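Local coordinates for flavin adenine dinucleotide synthase (Saccharomyces cerevisiae, PDB 2WSI), which catalyses the transfer of an adenylyl group from ATP to flavin mononucleotide, making the coenzyme FAD and releasing diphosphate, at residues 14-19 with 30-35; 56-61 with 103-107. Residue numbers count along the deposited sequence, not the author numbering.

Contact 1. Residues 14-19 with 30-35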
loop_
_atom_site.group_PDB
_atom_site.type_symbol
_atom_site.label_atom_id
_atom_site.label_comp_id
_atom_site.label_asym_id
_atom_site.label_seq_id
_atom_site.Cartn_x
_atom_site.Cartn_y
_atom_site.Cartn_z
ATOM N N THR A 14 -13.762 -1.748 3.072
ATOM C CA THR A 14 -13.270 -1.565 4.412
ATOM C C THR A 14 -14.414 -1.825 5.392
ATOM O O THR A 14 -14.253 -2.527 6.379
ATOM C CB THR A 14 -12.689 -0.146 4.551
ATOM O OG1 THR A 14 -11.633 0.002 3.573
ATOM C CG2 THR A 14 -12.114 0.064 5.947
ATOM N N ASN A 15 -15.581 -1.286 5.077
ATOM C CA ASN A 15 -16.786 -1.521 5.880
ATOM C C ASN A 15 -17.096 -3.021 5.989
ATOM O O ASN A 15 -17.382 -3.546 7.057
ATOM C CB ASN A 15 -17.976 -0.790 5.250
ATOM C CG ASN A 15 -19.143 -0.605 6.236
ATOM O OD1 ASN A 15 -18.942 -0.337 7.415
ATOM N ND2 ASN A 15 -20.357 -0.722 5.732
ATOM N N SER A 16 -17.023 -3.704 4.861
ATOM C CA SER A 16 -17.233 -5.128 4.816
ATOM C C SER A 16 -16.207 -5.869 5.699
ATOM O O SER A 16 -16.563 -6.793 6.443
ATOM C CB SER A 16 -17.172 -5.597 3.366
ATOM O OG SER A 16 -17.326 -6.993 3.283
ATOM N N TYR A 17 -14.940 -5.457 5.647
ATOM C CA TYR A 17 -13.933 -6.102 6.477
ATOM C C TYR A 17 -14.274 -5.871 7.944
ATOM O O TYR A 17 -14.117 -6.775 8.780
ATOM C CB TYR A 17 -12.516 -5.566 6.204
ATOM C CG TYR A 17 -11.452 -6.444 6.837
ATOM C CD1 TYR A 17 -10.756 -7.402 6.087
ATOM C CD2 TYR A 17 -11.162 -6.328 8.199
ATOM C CE1 TYR A 17 -9.766 -8.207 6.696
ATOM C CE2 TYR A 17 -10.227 -7.109 8.802
ATOM C CZ TYR A 17 -9.544 -8.058 8.073
ATOM O OH TYR A 17 -8.623 -8.796 8.747
ATOM N N LEU A 18 -14.735 -4.664 8.263
ATOM C CA LEU A 18 -15.000 -4.305 9.658
ATOM C C LEU A 18 -16.233 -5.056 10.163
ATOM O O LEU A 18 -16.496 -5.073 11.353
ATOM C CB LEU A 18 -15.226 -2.788 9.833
ATOM C CG LEU A 18 -14.024 -1.843 9.702
ATOM C CD1 LEU A 18 -14.410 -0.359 9.906
ATOM C CD2 LEU A 18 -12.946 -2.246 10.686
ATOM N N HIS A 19 -17.003 -5.647 9.257
ATOM C CA HIS A 19 -18.171 -6.421 9.653
ATOM C C HIS A 19 -17.904 -7.927 9.661
ATOM O O HIS A 19 -18.823 -8.722 9.878
ATOM C CB HIS A 19 -19.347 -6.114 8.725
ATOM C CG HIS A 19 -20.034 -4.820 9.032
ATOM N ND1 HIS A 19 -21.302 -4.761 9.570
ATOM C CD2 HIS A 19 -19.626 -3.535 8.889
ATOM C CE1 HIS A 19 -21.650 -3.497 9.740
ATOM N NE2 HIS A 19 -20.650 -2.732 9.333
ATOM N N THR A 30 -6.736 -6.890 12.776
ATOM C CA THR A 30 -6.750 -6.083 11.547
ATOM C C THR A 30 -7.917 -5.092 11.569
ATOM O O THR A 30 -7.808 -3.976 11.073
ATOM C CB THR A 30 -6.812 -6.989 10.323
ATOM O OG1 THR A 30 -5.696 -7.903 10.347
ATOM C CG2 THR A 30 -6.772 -6.134 8.995
ATOM N N GLN A 31 -9.021 -5.475 12.194
ATOM C CA GLN A 31 -10.139 -4.552 12.366
ATOM C C GLN A 31 -9.719 -3.399 13.242
ATOM O O GLN A 31 -10.033 -2.250 12.940
ATOM C CB GLN A 31 -11.357 -5.270 12.948
ATOM C CG GLN A 31 -12.007 -6.212 11.928
ATOM C CD GLN A 31 -13.060 -7.118 12.560
ATOM O OE1 GLN A 31 -12.988 -7.429 13.751
ATOM N NE2 GLN A 31 -14.026 -7.548 11.763
ATOM N N GLU A 32 -8.972 -3.690 14.302
ATOM C CA GLU A 32 -8.442 -2.624 15.135
ATOM C C GLU A 32 -7.435 -1.726 14.396
ATOM O O GLU A 32 -7.428 -0.506 14.598
ATOM C CB GLU A 32 -7.740 -3.172 16.370
ATOM C CG GLU A 32 -7.089 -2.067 17.193
ATOM C CD GLU A 32 -6.354 -2.594 18.420
ATOM O OE1 GLU A 32 -5.264 -3.191 18.248
ATOM O OE2 GLU A 32 -6.858 -2.400 19.557
ATOM N N ALA A 33 -6.541 -2.321 13.608
ATOM C CA ALA A 33 -5.565 -1.510 12.869
ATOM C C ALA A 33 -6.284 -0.577 11.871
ATOM O O ALA A 33 -5.849 0.569 11.625
ATOM C CB ALA A 33 -4.582 -2.408 12.150
ATOM N N ILE A 34 -7.355 -1.085 11.276
ATOM C CA ILE A 34 -8.175 -0.290 10.360
ATOM C C ILE A 34 -8.791 0.895 11.101
ATOM O O ILE A 34 -8.718 2.049 10.654
ATOM C CB ILE A 34 -9.287 -1.140 9.725
ATOM C CG1 ILE A 34 -8.689 -2.088 8.667
ATOM C CG2 ILE A 34 -10.337 -0.271 9.026
ATOM C CD1 ILE A 34 -9.661 -3.148 8.209
ATOM N N ARG A 35 -9.392 0.630 12.251
ATOM C CA ARG A 35 -10.029 1.719 12.992
ATOM C C ARG A 35 -9.077 2.810 13.405
ATOM O O ARG A 35 -9.412 3.993 13.337
ATOM C CB ARG A 35 -10.772 1.180 14.203
ATOM C CG ARG A 35 -12.130 0.642 13.793
ATOM C CD ARG A 35 -12.963 0.314 15.010
ATOM N NE ARG A 35 -12.609 -1.018 15.457
ATOM C CZ ARG A 35 -13.318 -2.093 15.153
ATOM N NH1 ARG A 35 -14.435 -1.962 14.454
ATOM N NH2 ARG A 35 -12.934 -3.284 15.580
HETATM O O HOH W 1 -14.865 -4.544 13.509
#
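Two helices that follow each other in sequence can pack directly on one another as a helical hairpin, and here helices 3-18 and 25-45 do so at an open angle: their segment axes run 137° apart in direction and approach to 10.2 Å. Thr30 comes first in the segment 30-35. Its CB lies only 3.0 Å from Tyr17 OH, but both hydroxyls find hydrogen-bond partners outside the pair, Thr30 OG1 with Ile26 O and Asn201 OD1, Tyr17 OH with Ser204 OG on helix 199-209. One residue on, Gln31 supplies the direct polar link. Its NE2 donates to Tyr17 O at 3.1 Å, almost linearly, and also hydrogen-bonds Ile20 O, while its CG lies at the edge of the Tyr17 ring, 3.7 Å from CE2. Ile34, a turn further along, fills the apolar centre: its CD1 is 3.5 Å from Tyr17 CD2, and its CG2 reaches Leu18 CD2 at 3.7 Å and Thr14 CG2 at 3.6 Å. Last, Arg35 lays one face of its guanidinium over Leu18 CD2, and a water accepts from Arg35 NH1 (2.8 Å) and donates to Leu18 O (2.8 Å). The carbonyls of Tyr17 and Leu18 are thus met by Gln31 directly and by Arg35 through water, so the contact combines an apolar centre at Ile34 with polar links from side chains of helix 25-45 to backbone carbonyls of segment 14-19.

Contact 2. Residues 56-61 with 103-107. With FAD (flavin-adenine dinucleotide), chain C.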
loop_
_atom_site.group_PDB
_atom_site.type_symbol
_atom_site.label_atom_id
_atom_site.label_comp_id
_atom_site.label_asym_id
_atom_site.label_seq_id
_atom_site.Cartn_x
_atom_site.Cartn_y
_atom_site.Cartn_z
ATOM N N ILE A 56 -2.093 17.790 0.032
ATOM C CA ILE A 56 -1.550 16.473 0.345
ATOM C C ILE A 56 -1.285 15.716 -0.933
ATOM O O ILE A 56 -2.188 15.574 -1.740
ATOM C CB ILE A 56 -2.545 15.616 1.141
ATOM C CG1 ILE A 56 -2.927 16.278 2.473
ATOM C CG2 ILE A 56 -1.921 14.259 1.475
ATOM C CD1 ILE A 56 -3.991 15.502 3.214
ATOM N N SER A 57 -0.079 15.164 -1.078
ATOM C CA SER A 57 0.169 14.190 -2.120
ATOM C C SER A 57 0.379 12.809 -1.499
ATOM O O SER A 57 0.960 12.684 -0.430
ATOM C CB SER A 57 1.416 14.542 -2.898
ATOM O OG SER A 57 1.530 13.658 -3.984
ATOM N N PHE A 58 -0.113 11.787 -2.171
ATOM C CA PHE A 58 0.015 10.408 -1.698
ATOM C C PHE A 58 1.250 9.784 -2.364
ATOM O O PHE A 58 1.327 9.722 -3.608
ATOM C CB PHE A 58 -1.258 9.632 -2.088
ATOM C CG PHE A 58 -1.379 8.305 -1.409
ATOM C CD1 PHE A 58 -2.207 8.156 -0.319
ATOM C CD2 PHE A 58 -0.643 7.215 -1.854
ATOM C CE1 PHE A 58 -2.300 6.930 0.352
ATOM C CE2 PHE A 58 -0.714 5.984 -1.192
ATOM C CZ PHE A 58 -1.536 5.839 -0.093
ATOM N N SER A 59 2.242 9.352 -1.572
ATOM C CA SER A 59 3.391 8.661 -2.181
ATOM C C SER A 59 3.059 7.191 -2.398
ATOM O O SER A 59 2.812 6.430 -1.462
ATOM C CB SER A 59 4.709 8.833 -1.398
ATOM O OG SER A 59 4.606 8.343 -0.070
ATOM N N TYR A 60 3.057 6.800 -3.657
ATOM C CA TYR A 60 2.595 5.477 -4.038
ATOM C C TYR A 60 3.655 4.796 -4.908
ATOM O O TYR A 60 4.120 5.380 -5.890
ATOM C CB TYR A 60 1.308 5.629 -4.833
ATOM C CG TYR A 60 0.686 4.327 -5.284
ATOM C CD1 TYR A 60 0.239 3.391 -4.350
ATOM C CD2 TYR A 60 0.516 4.039 -6.644
ATOM C CE1 TYR A 60 -0.344 2.202 -4.747
ATOM C CE2 TYR A 60 -0.065 2.858 -7.050
ATOM C CZ TYR A 60 -0.496 1.932 -6.090
ATOM O OH TYR A 60 -1.096 0.745 -6.427
ATOM N N ASN A 61 3.999 3.553 -4.582
ATOM C CA ASN A 61 4.990 2.803 -5.369
ATOM C C ASN A 61 4.464 1.409 -5.736
ATOM O O ASN A 61 5.221 0.560 -6.207
ATOM C CB ASN A 61 6.322 2.670 -4.619
ATOM C CG ASN A 61 6.183 1.872 -3.316
ATOM O OD1 ASN A 61 5.103 1.388 -2.974
ATOM N ND2 ASN A 61 7.285 1.740 -2.586
ATOM N N PRO A 103 -4.062 13.476 -6.091
ATOM C CA PRO A 103 -2.656 13.795 -6.344
ATOM C C PRO A 103 -1.713 12.761 -5.738
ATOM O O PRO A 103 -1.801 12.470 -4.541
ATOM C CB PRO A 103 -2.454 15.143 -5.648
ATOM C CG PRO A 103 -3.828 15.694 -5.428
ATOM C CD PRO A 103 -4.759 14.530 -5.323
ATOM N N THR A 104 -0.790 12.267 -6.553
ATOM C CA THR A 104 -0.016 11.094 -6.198
ATOM C C THR A 104 1.386 11.286 -6.737
ATOM O O THR A 104 1.567 11.927 -7.773
ATOM C CB THR A 104 -0.652 9.810 -6.804
ATOM O OG1 THR A 104 -2.001 9.668 -6.326
ATOM C CG2 THR A 104 0.173 8.537 -6.447
ATOM N N VAL A 105 2.382 10.748 -6.032
ATOM C CA VAL A 105 3.760 10.883 -6.472
ATOM C C VAL A 105 4.423 9.523 -6.478
ATOM O O VAL A 105 4.321 8.807 -5.488
ATOM C CB VAL A 105 4.573 11.844 -5.568
ATOM C CG1 VAL A 105 4.276 11.590 -4.109
ATOM C CG2 VAL A 105 6.083 11.684 -5.823
ATOM N N PHE A 106 5.084 9.179 -7.591
ATOM C CA PHE A 106 5.792 7.917 -7.728
ATOM C C PHE A 106 7.209 8.235 -8.142
ATOM O O PHE A 106 7.422 8.878 -9.172
ATOM C CB PHE A 106 5.155 7.031 -8.805
ATOM C CG PHE A 106 5.956 5.772 -9.111
ATOM C CD1 PHE A 106 6.516 5.016 -8.083
ATOM C CD2 PHE A 106 6.137 5.349 -10.425
ATOM C CE1 PHE A 106 7.234 3.862 -8.353
ATOM C CE2 PHE A 106 6.875 4.185 -10.710
ATOM C CZ PHE A 106 7.417 3.450 -9.671
ATOM N N ILE A 107 8.184 7.791 -7.359
ATOM C CA ILE A 107 9.563 8.002 -7.775
ATOM C C ILE A 107 10.007 6.781 -8.558
ATOM O O ILE A 107 10.135 5.686 -8.003
ATOM C CB ILE A 107 10.496 8.311 -6.602
ATOM C CG1 ILE A 107 9.947 9.481 -5.768
ATOM C CG2 ILE A 107 11.910 8.636 -7.128
ATOM C CD1 ILE A 107 9.688 10.783 -6.593
HETATM P PA FAD C . 10.111 1.980 1.707
HETATM O O1A FAD C . 10.452 0.796 0.843
HETATM O O2A FAD C . 11.050 3.127 1.448
HETATM O O5B FAD C . 8.558 2.433 1.597
HETATM C C5B FAD C . 8.025 3.267 2.609
HETATM C C4B FAD C . 6.965 4.178 1.982
HETATM O O4B FAD C . 7.594 5.217 1.279
HETATM C C3B FAD C . 6.116 3.440 0.965
HETATM O O3B FAD C . 4.997 2.835 1.563
HETATM C C2B FAD C . 5.715 4.559 0.022
HETATM O O2B FAD C . 4.596 5.255 0.527
HETATM C C1B FAD C . 6.920 5.463 0.058
HETATM N N9A FAD C . 7.808 5.097 -1.057
HETATM C C8A FAD C . 8.885 4.248 -1.047
HETATM N N7A FAD C . 9.429 4.216 -2.294
HETATM C C5A FAD C . 8.682 5.025 -3.090
HETATM C C6A FAD C . 8.761 5.358 -4.427
HETATM N N6A FAD C . 9.721 4.872 -5.236
HETATM N N1A FAD C . 7.852 6.244 -4.926
HETATM C C2A FAD C . 6.860 6.798 -4.144
HETATM N N3A FAD C . 6.761 6.433 -2.821
HETATM C C4A FAD C . 7.683 5.586 -2.314
HETATM N N1 FAD C . 13.794 9.343 6.345
HETATM C C2 FAD C . 14.356 10.135 7.313
HETATM O O2 FAD C . 15.283 9.709 8.001
HETATM N N3 FAD C . 13.889 11.410 7.515
HETATM C C4 FAD C . 12.859 11.911 6.749
HETATM O O4 FAD C . 12.482 13.062 6.992
HETATM C C4X FAD C . 12.282 11.108 5.759
HETATM N N5 FAD C . 11.237 11.568 4.963
HETATM C C5X FAD C . 10.675 10.757 3.997
HETATM C C6 FAD C . 9.627 11.208 3.194
HETATM C C7 FAD C . 9.098 10.375 2.203
HETATM C C7M FAD C . 7.979 10.836 1.314
HETATM C C8 FAD C . 9.608 9.094 2.039
HETATM C C8M FAD C . 9.034 8.178 0.999
HETATM C C9 FAD C . 10.639 8.647 2.845
HETATM C C9A FAD C . 11.182 9.470 3.812
HETATM N N10 FAD C . 12.223 9.004 4.590
HETATM C C10 FAD C . 12.753 9.812 5.575
HETATM C "C1'" FAD C . 12.730 7.600 4.394
HETATM C "C2'" FAD C . 11.929 6.612 5.270
HETATM O "O2'" FAD C . 11.848 6.996 6.622
HETATM C "C3'" FAD C . 12.469 5.186 5.203
HETATM O "O3'" FAD C . 13.693 5.121 5.894
HETATM C "C4'" FAD C . 12.664 4.748 3.763
HETATM O "O4'" FAD C . 11.511 5.049 3.005
HETATM C "C5'" FAD C . 12.905 3.240 3.691
HETATM O "O5'" FAD C . 12.005 2.584 4.565
HETATM P P FAD C . 11.288 1.207 4.134
HETATM O O1P FAD C . 12.253 0.370 3.327
HETATM O O2P FAD C . 10.703 0.522 5.348
HETATM O O3P FAD C . 10.018 1.561 3.236
#
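Neighbouring parallel strands satisfy each other's backbone in alternation, and strands 56-59 and 102-106 follow the rule closely. Phe58 N donates to Pro103 O (3.0 Å), Phe58 O accepts from Val105 N (2.8 Å), and Tyr60 N donates to Val105 O (3.0 Å). CA-H...O contacts supplement these bonds, the shortest from Thr104 CA to Phe58 O at 3.2 Å. The backbone groups of Ser57 and Ser59 turn to strand 160-162 on the far side, bonding Ala160 and Val162, while Thr104 pairs with Ser130 and Tyr132 of strand 129-133. Both strands are therefore interior to the parallel part of the sheet, in the order 129-133, 102-106, 56-59, 160-162, as befits the alpha/beta nucleotide-binding fold of the HUP clan, to which the PAPS reductase family belongs. Helix 64-87 leads away from the first strand toward the second, in a right-handed beta-alpha-beta crossover. At the C-terminal ends the donors and acceptors pass to the cofactor. Ile107 reads the adenine edge with its backbone: N donates to FAD N1A (2.9 Å) and O accepts from FAD N6A (2.9 Å). The ribose hydroxyl FAD O2B donates to Ser59 O at 2.9 Å, whereas Ser59 OG is hydrogen-bonded to Val162 O. Of the other polar side chains, Asn61 OD1 is taken by Gly63 N, Thr104 OG1 by Leu102 O, and Tyr60 OH by Thr123 OG1.

The two contacts come in series along the chain: the helical hairpin of contact 1 is complete before contact 2 opens, and helix 25-45 is followed directly by strand 56-59. In space they lie on opposite sides of the chain's centre, with their own centres 24 Å apart and nearest atoms about 12 Å apart. They share no helix or strand, but helix 64-87 touches both, meeting Thr14 in contact 1 and Phe58 in contact 2. The N-terminal hairpin is thus packed against a helix flanking the central sheet, away from the FAD site, whereas contact 2 lies within that sheet and holds the adenosine part of the bound cofactor.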